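WZI (Escherichia coli, PDB 2YNK) binds carbohydrate as an outer-membrane beta-barrel lectin and takes part in the assembly of the group 1 capsule on the cell surface. Local coordinates at residues Gly2-Asp7 with Gln60-Leu65. Residues are numbered along the deposited sequence; the frame is centred on the assembly and turned at random.
Sequences GLVVND and QRLSAL
Asp-7 and Arg-61 reach toward each other and join in a side-on salt bridge. Asp-7 CB lies 3.9 Å from Leu-65 CD1; beyond it CG stands anti to the backbone N (chi1 -176°), in the guanidinium plane off its NE/NH2 edge. Asp-7 OD1 takes Arg-61 NH2 at 2.7 Å and Asp-7 OD2 takes Arg-61 NE at 2.9 Å, both nearly straight and on the syn side. The planes are tilted 30° apart: the oxygens lie almost in the guanidinium plane, while NE stands 31° out of the carboxylate plane. At the N-cap position, this short side chain lets OD2 also accept Leu-10 N, and its second oxygen allows the paired bond. A guanidinium suits because NH1 remains for a salt bridge to Glu-451. Both Leu-65 methyls lie over one carboxylate face, nearly above CG, with Leu-65 CD2 3.7 Å from Asp-7 OD1. Beside this, Val-4 CG1 meets Leu-62 CD2 at 3.7 Å, the side chains crossing at about a right angle; buried against Leu-10 and Ile-37, their methyls need no polar partner. Asp-7 thus couples the start of helix 8-19 to helix 49-65, and Arg-61 links both to barrel strand 444-454; arginine and helix end probably balance the carboxylate charge.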
ATOM      1  N   GLY A   2      14.802  -4.762   9.655  1.00 47.21           N
ATOM      2  CA  GLY A   2      13.912  -3.678   9.973  1.00 47.19           C
ATOM      3  C   GLY A   2      12.664  -3.623   9.128  1.00 47.25           C
ATOM      4  O   GLY A   2      12.125  -4.656   8.749  1.00 47.88           O
ATOM      5  N   LEU A   3      12.201  -2.405   8.843  1.00 46.79           N
ATOM      6  CA  LEU A   3      10.979  -2.214   8.069  1.00 45.45           C
ATOM      7  C   LEU A   3      11.212  -2.483   6.589  1.00 43.85           C
ATOM      8  O   LEU A   3      12.318  -2.307   6.081  1.00 42.00           O
ATOM      9  CB  LEU A   3      10.455  -0.791   8.236  1.00 46.34           C
ATOM     10  CG  LEU A   3      10.166  -0.337   9.667  1.00 47.13           C
ATOM     11  CD1 LEU A   3       9.496   1.039   9.636  1.00 47.12           C
ATOM     12  CD2 LEU A   3       9.331  -1.374  10.413  1.00 45.30           C
ATOM     13  N   VAL A   4      10.149  -2.920   5.919  1.00 42.59           N
ATOM     14  CA  VAL A   4      10.155  -3.165   4.482  1.00 41.88           C
ATOM     15  C   VAL A   4       8.895  -2.493   3.935  1.00 42.16           C
ATOM     16  O   VAL A   4       7.806  -3.044   4.019  1.00 41.40           O
ATOM     17  CB  VAL A   4      10.171  -4.677   4.148  1.00 40.98           C
ATOM     18  CG1 VAL A   4      10.505  -4.906   2.678  1.00 38.88           C
ATOM     19  CG2 VAL A   4      11.157  -5.403   5.047  1.00 41.94           C
ATOM     20  N   VAL A   5       9.062  -1.277   3.416  1.00 43.77           N
ATOM     21  CA  VAL A   5       7.949  -0.475   2.916  1.00 44.62           C
ATOM     22  C   VAL A   5       7.409  -1.014   1.590  1.00 46.09           C
ATOM     23  O   VAL A   5       8.029  -1.881   0.963  1.00 48.95           O
ATOM     24  CB  VAL A   5       8.354   1.013   2.744  1.00 44.68           C
ATOM     25  CG1 VAL A   5       8.655   1.639   4.101  1.00 43.60           C
ATOM     26  CG2 VAL A   5       9.527   1.157   1.786  1.00 44.03           C
ATOM     27  N   ASN A   6       6.259  -0.491   1.173  1.00 44.79           N
ATOM     28  CA  ASN A   6       5.582  -0.951  -0.033  1.00 45.49           C
ATOM     29  C   ASN A   6       6.532  -1.172  -1.208  1.00 46.00           C
ATOM     30  O   ASN A   6       7.015  -0.218  -1.800  1.00 47.82           O
ATOM     31  CB  ASN A   6       4.507   0.055  -0.479  1.00 45.90           C
ATOM     32  CG  ASN A   6       3.486   0.350   0.591  1.00 46.04           C
ATOM     33  OD1 ASN A   6       3.680   0.048   1.769  1.00 50.16           O
ATOM     34  ND2 ASN A   6       2.390   0.962   0.184  1.00 46.83           N
ATOM     35  N   ASP A   7       6.805  -2.434  -1.530  1.00 47.58           N
ATOM     36  CA  ASP A   7       7.460  -2.806  -2.786  1.00 46.62           C
ATOM     37  C   ASP A   7       6.493  -3.717  -3.510  1.00 44.73           C
ATOM     38  O   ASP A   7       5.873  -4.574  -2.895  1.00 47.12           O
ATOM     39  CB  ASP A   7       8.761  -3.543  -2.518  1.00 49.42           C
ATOM     40  CG  ASP A   7       9.519  -3.873  -3.794  1.00 51.67           C
ATOM     41  OD1 ASP A   7       9.868  -2.930  -4.536  1.00 52.04           O
ATOM     42  OD2 ASP A   7       9.782  -5.074  -4.050  1.00 53.21           O
ATOM     43  N   GLN A  60      16.861 -12.046  -2.411  1.00 51.42           N
ATOM     44  CA  GLN A  60      17.507 -11.276  -3.453  1.00 52.38           C
ATOM     45  C   GLN A  60      16.902  -9.869  -3.500  1.00 53.76           C
ATOM     46  O   GLN A  60      17.630  -8.873  -3.622  1.00 54.61           O
ATOM     47  CB  GLN A  60      17.357 -11.957  -4.811  1.00 53.25           C
ATOM     48  CG  GLN A  60      18.160 -11.267  -5.907  1.00 54.86           C
ATOM     49  CD  GLN A  60      17.897 -11.804  -7.302  1.00 55.55           C
ATOM     50  OE1 GLN A  60      17.073 -12.697  -7.504  1.00 55.70           O
ATOM     51  NE2 GLN A  60      18.602 -11.244  -8.284  1.00 56.83           N
ATOM     52  N   ARG A  61      15.574  -9.792  -3.389  1.00 52.82           N
ATOM     53  CA  ARG A  61      14.888  -8.517  -3.452  1.00 53.25           C
ATOM     54  C   ARG A  61      15.219  -7.660  -2.233  1.00 54.68           C
ATOM     55  O   ARG A  61      15.596  -6.500  -2.386  1.00 56.75           O
ATOM     56  CB  ARG A  61      13.372  -8.716  -3.594  1.00 52.45           C
ATOM     57  CG  ARG A  61      12.576  -7.446  -3.876  1.00 49.09           C
ATOM     58  CD  ARG A  61      13.007  -6.746  -5.158  1.00 49.15           C
ATOM     59  NE  ARG A  61      12.284  -5.484  -5.352  1.00 48.48           N
ATOM     60  CZ  ARG A  61      12.636  -4.517  -6.199  1.00 47.40           C
ATOM     61  NH1 ARG A  61      13.706  -4.626  -6.970  1.00 47.40           N
ATOM     62  NH2 ARG A  61      11.901  -3.419  -6.276  1.00 49.07           N
ATOM     63  N   LEU A  62      15.107  -8.234  -1.034  1.00 54.84           N
ATOM     64  CA  LEU A  62      15.429  -7.507   0.201  1.00 54.30           C
ATOM     65  C   LEU A  62      16.879  -7.010   0.209  1.00 56.30           C
ATOM     66  O   LEU A  62      17.177  -5.994   0.828  1.00 58.86           O
ATOM     67  CB  LEU A  62      15.178  -8.376   1.430  1.00 54.85           C
ATOM     68  CG  LEU A  62      13.752  -8.880   1.685  1.00 54.53           C
ATOM     69  CD1 LEU A  62      13.754 -10.051   2.664  1.00 53.80           C
ATOM     70  CD2 LEU A  62      12.872  -7.755   2.193  1.00 52.84           C
ATOM     71  N   SER A  63      17.777  -7.727  -0.468  1.00 57.75           N
ATOM     72  CA  SER A  63      19.151  -7.248  -0.675  1.00 56.65           C
ATOM     73  C   SER A  63      19.173  -6.050  -1.598  1.00 54.17           C
ATOM     74  O   SER A  63      19.926  -5.116  -1.375  1.00 54.58           O
ATOM     75  CB  SER A  63      20.037  -8.334  -1.276  1.00 57.61           C
ATOM     76  OG  SER A  63      20.398  -9.275  -0.292  1.00 60.79           O
ATOM     77  N   ALA A  64      18.369  -6.099  -2.651  1.00 53.06           N
ATOM     78  CA  ALA A  64      18.243  -4.976  -3.578  1.00 52.75           C
ATOM     79  C   ALA A  64      17.680  -3.746  -2.854  1.00 51.55           C
ATOM     80  O   ALA A  64      18.289  -2.684  -2.841  1.00 50.79           O
ATOM     81  CB  ALA A  64      17.348  -5.361  -4.749  1.00 50.79           C
ATOM     82  N   LEU A  65      16.528  -3.927  -2.226  1.00 50.89           N
ATOM     83  CA  LEU A  65      15.843  -2.861  -1.512  1.00 50.39           C
ATOM     84  C   LEU A  65      16.722  -2.194  -0.457  1.00 51.32           C
ATOM     85  O   LEU A  65      16.758  -0.957  -0.358  1.00 50.95           O
ATOM     86  CB  LEU A  65      14.574  -3.413  -0.847  1.00 48.36           C
ATOM     87  CG  LEU A  65      13.443  -3.747  -1.818  1.00 47.39           C
ATOM     88  CD1 LEU A  65      12.320  -4.523  -1.146  1.00 45.26           C
ATOM     89  CD2 LEU A  65      12.923  -2.452  -2.420  1.00 48.19           C
TER